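Adenylation domain (Streptomyces sp., PDB 5N9X) belongs to the ANL superfamily of AMP-binding enzymes, joins a large N-terminal part to a small C-terminal domain, and here holds adenosine-5'-triphosphate and threonine. Local coordinates at residues 31-37 and 45-49; 199-205 and 225-231; 441-445 and 485-489; 448-454 and 465-471. The contacts are given in a common frame with arbitrary orientation. Residues are numbered along the deposited sequence.

Interaction 1 (31-37 and 45-49); sequences MPDRTAL and SYGLL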
loop_
_atom_site.group_PDB
_atom_site.type_symbol
_atom_site.label_atom_id
_atom_site.label_comp_id
_atom_site.label_asym_id
_atom_site.label_seq_id
_atom_site.Cartn_x
_atom_site.Cartn_y
_atom_site.Cartn_z
ATOM N N MET A 31 -27.432 -4.890 -7.683
ATOM C CA MET A 31 -27.473 -3.487 -8.073
ATOM C C MET A 31 -26.970 -3.240 -9.498
ATOM O O MET A 31 -26.148 -2.353 -9.718
ATOM C CB MET A 31 -26.675 -2.679 -7.061
ATOM C CG MET A 31 -27.227 -2.793 -5.636
ATOM S SD MET A 31 -26.190 -2.025 -4.376
ATOM C CE MET A 31 -25.011 -3.367 -4.205
ATOM N N PRO A 32 -27.495 -4.000 -10.478
ATOM C CA PRO A 32 -26.921 -4.052 -11.826
ATOM C C PRO A 32 -26.934 -2.728 -12.582
ATOM O O PRO A 32 -26.134 -2.534 -13.503
ATOM C CB PRO A 32 -27.816 -5.085 -12.544
ATOM C CG PRO A 32 -29.109 -4.997 -11.867
ATOM C CD PRO A 32 -28.752 -4.766 -10.405
ATOM N N ASP A 33 -27.839 -1.840 -12.190
ATOM C CA ASP A 33 -27.996 -0.544 -12.833
ATOM C C ASP A 33 -26.993 0.500 -12.332
ATOM O O ASP A 33 -26.690 1.468 -13.047
ATOM C CB ASP A 33 -29.430 -0.040 -12.629
ATOM C CG ASP A 33 -29.824 -0.007 -11.150
ATOM O OD1 ASP A 33 -29.343 -0.877 -10.373
ATOM O OD2 ASP A 33 -30.586 0.906 -10.753
ATOM N N ARG A 34 -26.471 0.306 -11.121
ATOM C CA ARG A 34 -25.475 1.228 -10.564
ATOM C C ARG A 34 -24.165 1.242 -11.350
ATOM O O ARG A 34 -23.818 0.261 -12.024
ATOM C CB ARG A 34 -25.188 0.890 -9.085
ATOM C CG ARG A 34 -26.376 1.076 -8.163
ATOM C CD ARG A 34 -25.975 0.991 -6.706
ATOM N NE ARG A 34 -25.277 2.187 -6.243
ATOM C CZ ARG A 34 -25.848 3.379 -6.088
ATOM N NH1 ARG A 34 -27.141 3.548 -6.363
ATOM N NH2 ARG A 34 -25.130 4.403 -5.652
ATOM N N THR A 35 -23.431 2.351 -11.239
ATOM C CA THR A 35 -22.159 2.514 -11.947
ATOM C C THR A 35 -21.032 1.842 -11.169
ATOM O O THR A 35 -20.748 2.218 -10.026
ATOM C CB THR A 35 -21.805 4.017 -12.153
ATOM O OG1 THR A 35 -22.878 4.699 -12.823
ATOM C CG2 THR A 35 -20.539 4.173 -12.984
ATOM N N ALA A 36 -20.383 0.855 -11.774
ATOM C CA ALA A 36 -19.255 0.214 -11.127
ATOM C C ALA A 36 -17.959 1.002 -11.393
ATOM O O ALA A 36 -17.165 1.246 -10.477
ATOM C CB ALA A 36 -19.124 -1.228 -11.600
ATOM N N LEU A 37 -17.748 1.389 -12.651
ATOM C CA LEU A 37 -16.536 2.101 -13.029
ATOM C C LEU A 37 -16.872 3.435 -13.652
ATOM O O LEU A 37 -17.801 3.534 -14.463
ATOM C CB LEU A 37 -15.682 1.277 -14.003
ATOM C CG LEU A 37 -15.301 -0.162 -13.632
ATOM C CD1 LEU A 37 -14.481 -0.774 -14.744
ATOM C CD2 LEU A 37 -14.544 -0.243 -12.303
ATOM N N SER A 45 -21.811 0.128 -15.908
ATOM C CA SER A 45 -22.711 -0.468 -14.938
ATOM C C SER A 45 -22.183 -1.789 -14.394
ATOM O O SER A 45 -21.494 -2.531 -15.101
ATOM C CB SER A 45 -24.083 -0.689 -15.571
ATOM O OG SER A 45 -24.106 -1.895 -16.303
ATOM N N TYR A 46 -22.519 -2.067 -13.140
ATOM C CA TYR A 46 -22.244 -3.355 -12.523
ATOM C C TYR A 46 -22.682 -4.505 -13.428
ATOM O O TYR A 46 -21.868 -5.359 -13.773
ATOM C CB TYR A 46 -22.938 -3.444 -11.168
ATOM C CG TYR A 46 -22.089 -2.943 -10.026
ATOM C CD1 TYR A 46 -21.214 -3.794 -9.354
ATOM C CD2 TYR A 46 -22.162 -1.612 -9.619
ATOM C CE1 TYR A 46 -20.439 -3.326 -8.311
ATOM C CE2 TYR A 46 -21.398 -1.137 -8.590
ATOM C CZ TYR A 46 -20.537 -1.989 -7.931
ATOM O OH TYR A 46 -19.769 -1.509 -6.888
ATOM N N GLY A 47 -23.948 -4.496 -13.838
ATOM C CA GLY A 47 -24.476 -5.470 -14.788
ATOM C C GLY A 47 -23.605 -5.747 -16.009
ATOM O O GLY A 47 -23.389 -6.917 -16.362
ATOM N N LEU A 48 -23.096 -4.695 -16.653
ATOM C CA LEU A 48 -22.288 -4.883 -17.867
ATOM C C LEU A 48 -20.849 -5.322 -17.555
ATOM O O LEU A 48 -20.283 -6.155 -18.272
ATOM C CB LEU A 48 -22.301 -3.605 -18.731
ATOM C CG LEU A 48 -21.353 -3.589 -19.947
ATOM C CD1 LEU A 48 -21.791 -4.511 -21.099
ATOM C CD2 LEU A 48 -21.148 -2.132 -20.459
ATOM N N LEU A 49 -20.266 -4.774 -16.491
ATOM C CA LEU A 49 -18.985 -5.268 -15.985
ATOM C C LEU A 49 -19.072 -6.775 -15.662
ATOM O O LEU A 49 -18.188 -7.553 -16.039
ATOM C CB LEU A 49 -18.544 -4.465 -14.751
ATOM C CG LEU A 49 -17.157 -4.775 -14.152
ATOM C CD1 LEU A 49 -16.058 -4.950 -15.236
ATOM C CD2 LEU A 49 -16.725 -3.756 -13.100
#
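An N-capped helix start, packed against the turn that leads into a beta hairpin, defines this contact. Ser45 ends the second hairpin strand and is the N-cap of helix 46-62: its short side chain can fold back, so that OG accepts from Leu48 N at 3.0 Å. The two preceding amides of the first helical turn, which have no partner within the helix, are satisfied by segment 31-37. Tyr46 N donates to Arg34 O (2.9 Å) and Gly47 N to Pro32 O (3.0 Å). Those carbonyls are presented by a type I turn from Met31 to Arg34, closed by Arg34 N to Met31 O at 3.0 Å, with Pro32 suited to its second position. Gly47 fits because a CB there would lie tight against Pro32 O. Thr35 and Ser45 form an antiparallel non-hydrogen-bonded pair, beyond which Ala36 and Leu37 both face Ile44 in a classic beta bulge. Small Ala36 lets its CB sit 3.6 Å from the centroid of the Tyr46 ring, a CH-pi contact over the face, and 3.8 Å from Leu49 CD2. Tyr46 OH bonds Ala226 O, and Arg34 bonds Ala199 O through NH2 and Gly225 O through NE, all in loops leading into parallel strands 202-205 and 227-230. Phe24 of helix 20-30 packs on Tyr46 and Leu49, Leu222 of helix 213-222 on Ala36 and Tyr46, and helix 79-90 on Leu37 and Leu49.

Interaction 2 (199-205 and 225-231); sequences ADDRWLL and GAELVVL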
loop_
_atom_site.group_PDB
_atom_site.type_symbol
_atom_site.label_atom_id
_atom_site.label_comp_id
_atom_site.label_asym_id
_atom_site.label_seq_id
_atom_site.Cartn_x
_atom_site.Cartn_y
_atom_site.Cartn_z
ATOM N N ALA A 199 -23.543 1.743 -0.887
ATOM C CA ALA A 199 -23.613 1.822 -2.336
ATOM C C ALA A 199 -23.476 3.256 -2.893
ATOM O O ALA A 199 -23.113 3.432 -4.050
ATOM C CB ALA A 199 -24.908 1.207 -2.808
ATOM N N ASP A 200 -23.758 4.272 -2.081
ATOM C CA ASP A 200 -23.712 5.646 -2.571
ATOM C C ASP A 200 -22.292 6.228 -2.656
ATOM O O ASP A 200 -22.075 7.281 -3.272
ATOM C CB ASP A 200 -24.583 6.533 -1.684
ATOM C CG ASP A 200 -26.052 6.186 -1.790
ATOM O OD1 ASP A 200 -26.532 5.941 -2.909
ATOM O OD2 ASP A 200 -26.724 6.141 -0.747
ATOM N N ASP A 201 -21.325 5.548 -2.043
ATOM C CA ASP A 201 -19.959 6.063 -2.010
ATOM C C ASP A 201 -19.274 6.114 -3.394
ATOM O O ASP A 201 -19.670 5.431 -4.343
ATOM C CB ASP A 201 -19.109 5.236 -1.013
ATOM C CG ASP A 201 -19.383 5.616 0.443
ATOM O OD1 ASP A 201 -19.307 6.821 0.752
ATOM O OD2 ASP A 201 -19.690 4.725 1.268
ATOM N N ARG A 202 -18.276 6.988 -3.498
ATOM C CA ARG A 202 -17.367 6.997 -4.621
ATOM C C ARG A 202 -15.954 6.795 -4.094
ATOM O O ARG A 202 -15.468 7.601 -3.288
ATOM C CB ARG A 202 -17.447 8.299 -5.404
ATOM C CG ARG A 202 -18.538 8.366 -6.455
ATOM C CD ARG A 202 -19.626 9.309 -6.001
ATOM N NE ARG A 202 -20.542 9.636 -7.081
ATOM C CZ ARG A 202 -21.424 10.631 -7.029
ATOM N NH1 ARG A 202 -21.506 11.396 -5.946
ATOM N NH2 ARG A 202 -22.223 10.865 -8.064
ATOM N N TRP A 203 -15.304 5.727 -4.550
ATOM C CA TRP A 203 -13.941 5.422 -4.149
ATOM C C TRP A 203 -13.002 5.873 -5.268
ATOM O O TRP A 203 -13.325 5.749 -6.449
ATOM C CB TRP A 203 -13.778 3.929 -3.876
ATOM C CG TRP A 203 -14.454 3.435 -2.619
ATOM C CD1 TRP A 203 -15.796 3.421 -2.356
ATOM C CD2 TRP A 203 -13.822 2.840 -1.486
ATOM N NE1 TRP A 203 -16.030 2.874 -1.131
ATOM C CE2 TRP A 203 -14.839 2.514 -0.565
ATOM C CE3 TRP A 203 -12.495 2.557 -1.158
ATOM C CZ2 TRP A 203 -14.569 1.918 0.675
ATOM C CZ3 TRP A 203 -12.228 1.962 0.049
ATOM C CH2 TRP A 203 -13.263 1.647 0.961
ATOM N N LEU A 204 -11.846 6.412 -4.904
ATOM C CA LEU A 204 -10.887 6.820 -5.912
ATOM C C LEU A 204 -9.871 5.707 -6.082
ATOM O O LEU A 204 -9.315 5.256 -5.097
ATOM C CB LEU A 204 -10.206 8.137 -5.505
ATOM C CG LEU A 204 -9.224 8.758 -6.501
ATOM C CD1 LEU A 204 -9.961 9.108 -7.786
ATOM C CD2 LEU A 204 -8.550 9.989 -5.911
ATOM N N LEU A 205 -9.640 5.230 -7.301
ATOM C CA LEU A 205 -8.511 4.321 -7.517
ATOM C C LEU A 205 -7.244 5.171 -7.755
ATOM O O LEU A 205 -6.869 5.490 -8.889
ATOM C CB LEU A 205 -8.776 3.343 -8.669
ATOM C CG LEU A 205 -7.612 2.381 -8.975
ATOM C CD1 LEU A 205 -7.559 1.316 -7.926
ATOM C CD2 LEU A 205 -7.777 1.712 -10.339
ATOM N N GLY A 225 -21.503 -2.034 -4.139
ATOM C CA GLY A 225 -22.339 -1.378 -5.133
ATOM C C GLY A 225 -21.916 0.055 -5.401
ATOM O O GLY A 225 -22.503 0.745 -6.247
ATOM N N ALA A 226 -20.895 0.501 -4.670
ATOM C CA ALA A 226 -20.392 1.858 -4.800
ATOM C C ALA A 226 -19.696 2.044 -6.144
ATOM O O ALA A 226 -19.472 1.095 -6.895
ATOM C CB ALA A 226 -19.431 2.196 -3.655
ATOM N N GLU A 227 -19.332 3.278 -6.430
ATOM C CA GLU A 227 -18.656 3.615 -7.668
ATOM C C GLU A 227 -17.135 3.663 -7.500
ATOM O O GLU A 227 -16.638 4.181 -6.492
ATOM C CB GLU A 227 -19.169 4.967 -8.158
ATOM C CG GLU A 227 -18.799 5.324 -9.554
ATOM C CD GLU A 227 -19.338 6.686 -9.921
ATOM O OE1 GLU A 227 -20.511 6.973 -9.603
ATOM O OE2 GLU A 227 -18.566 7.492 -10.463
ATOM N N LEU A 228 -16.407 3.129 -8.481
ATOM C CA LEU A 228 -14.947 3.215 -8.502
ATOM C C LEU A 228 -14.486 4.234 -9.559
ATOM O O LEU A 228 -14.581 3.999 -10.769
ATOM C CB LEU A 228 -14.320 1.837 -8.772
ATOM C CG LEU A 228 -12.781 1.772 -8.785
ATOM C CD1 LEU A 228 -12.188 2.158 -7.434
ATOM C CD2 LEU A 228 -12.257 0.388 -9.191
ATOM N N VAL A 229 -13.987 5.369 -9.100
ATOM C CA VAL A 229 -13.483 6.391 -10.001
ATOM C C VAL A 229 -12.012 6.121 -10.378
ATOM O O VAL A 229 -11.132 6.173 -9.523
ATOM C CB VAL A 229 -13.634 7.769 -9.364
ATOM C CG1 VAL A 229 -13.177 8.853 -10.317
ATOM C CG2 VAL A 229 -15.083 7.978 -8.953
ATOM N N VAL A 230 -11.746 5.819 -11.645
ATOM C CA VAL A 230 -10.388 5.441 -12.044
ATOM C C VAL A 230 -9.582 6.682 -12.369
ATOM O O VAL A 230 -9.997 7.467 -13.211
ATOM C CB VAL A 230 -10.375 4.501 -13.269
ATOM C CG1 VAL A 230 -8.932 4.253 -13.753
ATOM C CG2 VAL A 230 -11.063 3.194 -12.940
ATOM N N LEU A 231 -8.460 6.889 -11.687
ATOM C CA LEU A 231 -7.597 8.008 -12.044
ATOM C C LEU A 231 -6.813 7.579 -13.288
ATOM O O LEU A 231 -5.893 6.765 -13.197
ATOM C CB LEU A 231 -6.687 8.401 -10.868
ATOM C CG LEU A 231 -6.238 9.861 -10.778
ATOM C CD1 LEU A 231 -7.430 10.768 -11.052
ATOM C CD2 LEU A 231 -5.613 10.189 -9.410
#
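Ala199 precedes the strand, its O receiving a CA-H...O contact from Ala226 CA at 3.2 Å; Gly225 beside it has positive phi, where a side chain would be jammed. Asp201 O opens the parallel ladder by accepting Glu227 N (3.0 Å), while its carboxylate turns to Thr252 and Arg279. Arg202 pairs with Glu227 through a long salt bridge, NE to OE1 3.7 Å; Glu227 OE2 serves His38. Trp203 N then bonds Glu227 O and Trp203 O accepts Val229 N, both at 2.8 Å. The large Trp203 ring fills buried space, CD1 4.0 Å from Ala226 CB, and meets Trp216 edge-to-face. Leu204 lies on the Arg202 face, its CD1 4.1 Å from Val229 CG1. Leu205 N donates to Val229 O (2.8 Å), and its CB meets Leu228 CD1 at 3.8 Å on the Trp203 face. In this beta-alpha-beta crossover, helix 213-222 packs on Trp203, Leu205 and Leu228, consistent with that face's apolar character, while strand 227-230 borders strand 35-39 and Arg202 makes backbone bonds to Val253 of strand 253-256.

Interaction 3 (441-445 and 485-489); sequences AVRTH and LRAHV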
loop_
_atom_site.group_PDB
_atom_site.type_symbol
_atom_site.label_atom_id
_atom_site.label_comp_id
_atom_site.label_asym_id
_atom_site.label_seq_id
_atom_site.Cartn_x
_atom_site.Cartn_y
_atom_site.Cartn_z
ATOM N N ALA A 441 14.419 14.812 12.234
ATOM C CA ALA A 441 15.197 15.982 12.629
ATOM C C ALA A 441 15.618 16.806 11.407
ATOM O O ALA A 441 15.626 18.037 11.461
ATOM C CB ALA A 441 16.418 15.574 13.447
ATOM N N VAL A 442 15.989 16.142 10.318
ATOM C CA VAL A 442 16.314 16.866 9.105
ATOM C C VAL A 442 15.043 17.524 8.551
ATOM O O VAL A 442 15.056 18.698 8.190
ATOM C CB VAL A 442 16.974 15.940 8.048
ATOM C CG1 VAL A 442 17.031 16.624 6.685
ATOM C CG2 VAL A 442 18.390 15.539 8.496
ATOM N N ARG A 443 13.936 16.789 8.535
ATOM C CA ARG A 443 12.652 17.334 8.083
ATOM C C ARG A 443 12.174 18.571 8.876
ATOM O O ARG A 443 11.424 19.403 8.363
ATOM C CB ARG A 443 11.580 16.241 8.139
ATOM C CG ARG A 443 11.405 15.486 6.843
ATOM C CD ARG A 443 10.232 14.520 6.922
ATOM N NE ARG A 443 10.548 13.270 6.237
ATOM C CZ ARG A 443 10.815 12.135 6.874
ATOM N NH1 ARG A 443 10.787 12.096 8.205
ATOM N NH2 ARG A 443 11.112 11.044 6.191
ATOM N N THR A 444 12.628 18.682 10.117
ATOM C CA THR A 444 12.342 19.832 10.981
ATOM C C THR A 444 12.774 21.158 10.342
ATOM O O THR A 444 12.267 22.218 10.690
ATOM C CB THR A 444 13.014 19.632 12.371
ATOM O OG1 THR A 444 12.115 18.928 13.228
ATOM C CG2 THR A 444 13.362 20.920 13.032
ATOM N N HIS A 445 13.657 21.103 9.353
ATOM C CA HIS A 445 14.028 22.331 8.644
ATOM C C HIS A 445 12.919 22.809 7.699
ATOM O O HIS A 445 12.565 22.114 6.759
ATOM C CB HIS A 445 15.326 22.133 7.856
ATOM C CG HIS A 445 15.951 23.410 7.397
ATOM N ND1 HIS A 445 15.427 24.175 6.378
ATOM C CD2 HIS A 445 17.051 24.063 7.830
ATOM C CE1 HIS A 445 16.185 25.240 6.198
ATOM N NE2 HIS A 445 17.178 25.194 7.064
ATOM N N LEU A 485 21.716 23.165 6.482
ATOM C CA LEU A 485 20.992 22.019 7.015
ATOM C C LEU A 485 21.810 21.381 8.130
ATOM O O LEU A 485 21.300 21.087 9.215
ATOM C CB LEU A 485 20.697 21.017 5.895
ATOM C CG LEU A 485 19.859 19.786 6.219
ATOM C CD1 LEU A 485 18.483 20.208 6.681
ATOM C CD2 LEU A 485 19.770 18.824 5.027
ATOM N N ARG A 486 23.094 21.194 7.851
ATOM C CA ARG A 486 24.053 20.635 8.788
ATOM C C ARG A 486 24.114 21.485 10.062
ATOM O O ARG A 486 24.071 20.955 11.175
ATOM C CB ARG A 486 25.420 20.542 8.099
ATOM C CG ARG A 486 26.592 20.127 8.943
ATOM C CD ARG A 486 27.885 20.190 8.120
ATOM N NE ARG A 486 27.942 19.217 7.027
ATOM C CZ ARG A 486 28.333 17.953 7.159
ATOM N NH1 ARG A 486 28.693 17.480 8.342
ATOM N NH2 ARG A 486 28.357 17.157 6.106
ATOM N N ALA A 487 24.194 22.803 9.889
ATOM C CA ALA A 487 24.210 23.746 11.010
ATOM C C ALA A 487 22.954 23.651 11.862
ATOM O O ALA A 487 23.024 23.726 13.080
ATOM C CB ALA A 487 24.373 25.175 10.501
ATOM N N HIS A 488 21.803 23.500 11.207
ATOM C CA HIS A 488 20.528 23.341 11.914
ATOM C C HIS A 488 20.414 22.040 12.703
ATOM O O HIS A 488 19.944 22.030 13.838
ATOM C CB HIS A 488 19.357 23.425 10.936
ATOM C CG HIS A 488 18.051 22.998 11.529
ATOM N ND1 HIS A 488 17.320 23.797 12.385
ATOM C CD2 HIS A 488 17.345 21.849 11.393
ATOM C CE1 HIS A 488 16.224 23.157 12.749
ATOM N NE2 HIS A 488 16.213 21.977 12.161
ATOM N N VAL A 489 20.818 20.941 12.080
ATOM C CA VAL A 489 20.738 19.620 12.682
ATOM C C VAL A 489 21.676 19.465 13.895
ATOM O O VAL A 489 21.395 18.676 14.816
ATOM C CB VAL A 489 21.032 18.560 11.595
ATOM C CG1 VAL A 489 21.364 17.208 12.180
ATOM C CG2 VAL A 489 19.844 18.460 10.638
#
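Aliphatic packing joins the end of helix 435-443 to helix 482-492 in the C-terminal domain. Val442 CG1 lies 3.9 Å from Leu485 CD1, and Val442 CG2 is equally far from Val489 CG2. Leu485 and Val489 are one helical turn apart, so both can flank a single branched valine; Leu485 CD1 also reaches His445 CB at 3.9 Å. Tyr502 of strand 501-505 touches both Leu485 and Val489. The aromatic part is an edge-to-face pair: the edge of His445 points toward the face of His488, with ring centroids 5.4 Å apart and planes at 87°. Close van der Waals contact completes the set where Thr444 CG2 meets the edge of the His488 ring, 3.2 Å from NE2. The imidazoles lie at the partly exposed side, a place that tolerates their polar ring nitrogens, while ND1 of His445 takes a weak hydrogen bond from Ala447 N. With no hydrogen bond between them, the segments are held by the fit of aliphatic and ring surfaces rather than by directional polar bonds.

Interaction 4 (448-454 and 465-471); sequences VVDAVVW and LVCAYTA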
loop_
_atom_site.group_PDB
_atom_site.type_symbol
_atom_site.label_atom_id
_atom_site.label_comp_id
_atom_site.label_asym_id
_atom_site.label_seq_id
_atom_site.Cartn_x
_atom_site.Cartn_y
_atom_site.Cartn_z
ATOM N N VAL A 448 12.751 22.039 3.990
ATOM C CA VAL A 448 12.946 20.651 3.621
ATOM C C VAL A 448 11.645 19.863 3.615
ATOM O O VAL A 448 11.032 19.689 4.667
ATOM C CB VAL A 448 13.917 19.937 4.579
ATOM C CG1 VAL A 448 14.013 18.461 4.201
ATOM C CG2 VAL A 448 15.281 20.594 4.541
ATOM N N VAL A 449 11.235 19.373 2.444
ATOM C CA VAL A 449 10.097 18.453 2.362
ATOM C C VAL A 449 10.437 17.071 2.925
ATOM O O VAL A 449 9.827 16.634 3.892
ATOM C CB VAL A 449 9.579 18.283 0.904
ATOM C CG1 VAL A 449 8.170 17.699 0.910
ATOM C CG2 VAL A 449 9.549 19.615 0.184
ATOM N N ASP A 450 11.403 16.382 2.326
ATOM C CA ASP A 450 11.619 14.979 2.668
ATOM C C ASP A 450 13.081 14.609 2.857
ATOM O O ASP A 450 13.967 15.217 2.257
ATOM C CB ASP A 450 11.016 14.089 1.579
ATOM C CG ASP A 450 10.311 12.881 2.142
ATOM O OD1 ASP A 450 10.756 12.335 3.183
ATOM O OD2 ASP A 450 9.285 12.488 1.542
ATOM N N ALA A 451 13.329 13.585 3.667
ATOM C CA ALA A 451 14.691 13.121 3.914
ATOM C C ALA A 451 14.797 11.591 4.006
ATOM O O ALA A 451 13.896 10.932 4.502
ATOM C CB ALA A 451 15.225 13.759 5.190
ATOM N N VAL A 452 15.914 11.042 3.532
ATOM C CA VAL A 452 16.256 9.632 3.722
ATOM C C VAL A 452 17.639 9.552 4.360
ATOM O O VAL A 452 18.608 10.074 3.801
ATOM C CB VAL A 452 16.255 8.859 2.395
ATOM C CG1 VAL A 452 16.764 7.421 2.580
ATOM C CG2 VAL A 452 14.880 8.880 1.778
ATOM N N VAL A 453 17.732 8.925 5.528
ATOM C CA VAL A 453 19.003 8.846 6.229
ATOM C C VAL A 453 19.406 7.387 6.358
ATOM O O VAL A 453 18.596 6.563 6.788
ATOM C CB VAL A 453 18.937 9.487 7.639
ATOM C CG1 VAL A 453 20.274 9.330 8.362
ATOM C CG2 VAL A 453 18.542 10.950 7.559
ATOM N N TRP A 454 20.635 7.051 5.976
ATOM C CA TRP A 454 21.098 5.669 6.141
ATOM C C TRP A 454 22.594 5.548 6.452
ATOM O O TRP A 454 23.343 6.512 6.346
ATOM C CB TRP A 454 20.751 4.838 4.892
ATOM C CG TRP A 454 21.580 5.110 3.688
ATOM C CD1 TRP A 454 22.568 4.316 3.162
ATOM C CD2 TRP A 454 21.483 6.245 2.829
ATOM N NE1 TRP A 454 23.087 4.893 2.027
ATOM C CE2 TRP A 454 22.443 6.078 1.800
ATOM C CE3 TRP A 454 20.687 7.400 2.835
ATOM C CZ2 TRP A 454 22.618 7.017 0.785
ATOM C CZ3 TRP A 454 20.861 8.335 1.835
ATOM C CH2 TRP A 454 21.823 8.143 0.821
ATOM N N LEU A 465 27.093 7.650 8.410
ATOM C CA LEU A 465 25.769 8.251 8.294
ATOM C C LEU A 465 25.651 9.245 7.142
ATOM O O LEU A 465 26.418 10.207 7.053
ATOM C CB LEU A 465 25.406 8.968 9.586
ATOM C CG LEU A 465 24.349 8.326 10.475
ATOM C CD1 LEU A 465 23.832 9.334 11.485
ATOM C CD2 LEU A 465 23.234 7.792 9.611
ATOM N N VAL A 466 24.656 9.024 6.291
ATOM C CA VAL A 466 24.466 9.827 5.093
ATOM C C VAL A 466 22.996 10.247 4.999
ATOM O O VAL A 466 22.120 9.580 5.548
ATOM C CB VAL A 466 24.941 9.031 3.843
ATOM C CG1 VAL A 466 24.439 9.623 2.562
ATOM C CG2 VAL A 466 26.448 8.978 3.828
ATOM N N CYS A 467 22.743 11.386 4.362
ATOM C CA CYS A 467 21.384 11.869 4.163
ATOM C C CYS A 467 21.147 12.358 2.746
ATOM O O CYS A 467 21.941 13.128 2.204
ATOM C CB CYS A 467 21.056 12.999 5.139
ATOM S SG CYS A 467 19.479 13.825 4.780
ATOM N N ALA A 468 20.046 11.915 2.151
ATOM C CA ALA A 468 19.516 12.606 0.982
ATOM C C ALA A 468 18.224 13.341 1.395
ATOM O O ALA A 468 17.464 12.883 2.264
ATOM C CB ALA A 468 19.261 11.645 -0.160
ATOM N N TYR A 469 17.986 14.490 0.788
ATOM C CA TYR A 469 16.826 15.287 1.150
ATOM C C TYR A 469 16.357 16.140 -0.034
ATOM O O TYR A 469 17.125 16.428 -0.951
ATOM C CB TYR A 469 17.146 16.192 2.351
ATOM C CG TYR A 469 18.113 17.295 1.976
ATOM C CD1 TYR A 469 19.460 17.023 1.780
ATOM C CD2 TYR A 469 17.670 18.594 1.777
ATOM C CE1 TYR A 469 20.339 18.010 1.425
ATOM C CE2 TYR A 469 18.542 19.593 1.417
ATOM C CZ TYR A 469 19.874 19.298 1.246
ATOM O OH TYR A 469 20.748 20.298 0.890
ATOM N N THR A 470 15.105 16.575 0.026
ATOM C CA THR A 470 14.516 17.377 -1.040
ATOM C C THR A 470 13.993 18.703 -0.503
ATOM O O THR A 470 13.691 18.816 0.684
ATOM C CB THR A 470 13.366 16.619 -1.734
ATOM O OG1 THR A 470 12.501 16.061 -0.741
ATOM C CG2 THR A 470 13.925 15.474 -2.584
ATOM N N ALA A 471 13.890 19.700 -1.375
ATOM C CA ALA A 471 13.343 21.007 -1.007
ATOM C C ALA A 471 11.916 21.170 -1.525
ATOM O O ALA A 471 11.204 22.108 -1.159
ATOM C CB ALA A 471 14.235 22.121 -1.538
#
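Trp454 lays its six-membered ring over Val466, whose CG1 stands 3.8 Å from the ring centroid in a CH-pi contact; the same ring passes Ala468, CZ3 to CB 4.2 Å, where a small side chain leaves it room. Its indole NE1 is bonded to His456. On the other face Val453 CG2 meets Cys467 CB at 4.0 Å, and Val453 CG1 also reaches Leu465 CD2 at 3.6 Å; helix 435-443 covers this side, Val438 on Val453, Val442 on small Ala451 and Leu435 on Leu465. The segments are the two arms of an antiparallel beta hairpin in the C-terminal domain, their short strand axes approaching to 4.6 Å with N-to-C directions at 167°. Val452 N donates to Ala468 O (2.7 Å) and Ala468 N to Val452 O (2.9 Å); Trp454 and Val466 do likewise. Toward the open end Thr470 N donates to Asp450 O at 2.8 Å. Strand 501-505 continues the sheet beyond Cys467 and Tyr469, and helix 518-528 packs on Trp454, Val466 and Ala468.

Overall arrangement
The contacts fall into two pairs, one in the large N-terminal part and one in the C-terminal domain. Interactions 1 and 2 share a sheet, strands 35-39 and 227-230 being neighbours, and touch directly: Tyr46 OH lies 2.6 Å from Ala226 O. Interactions 3 and 4 meet in the C-terminal domain, the hairpin nested within the loop closed by the helix pair, where Arg443 NE bridges to Asp450 OD1 at 3.2 Å. The centres of interactions 1 and 3 are about 52 Å apart. Interactions 2 and 4 are buried strand ladders, parallel and antiparallel respectively; interactions 1 and 3 are partly exposed, one joined by helix-start amides and a tyrosine, the other by aliphatic and imidazole packing.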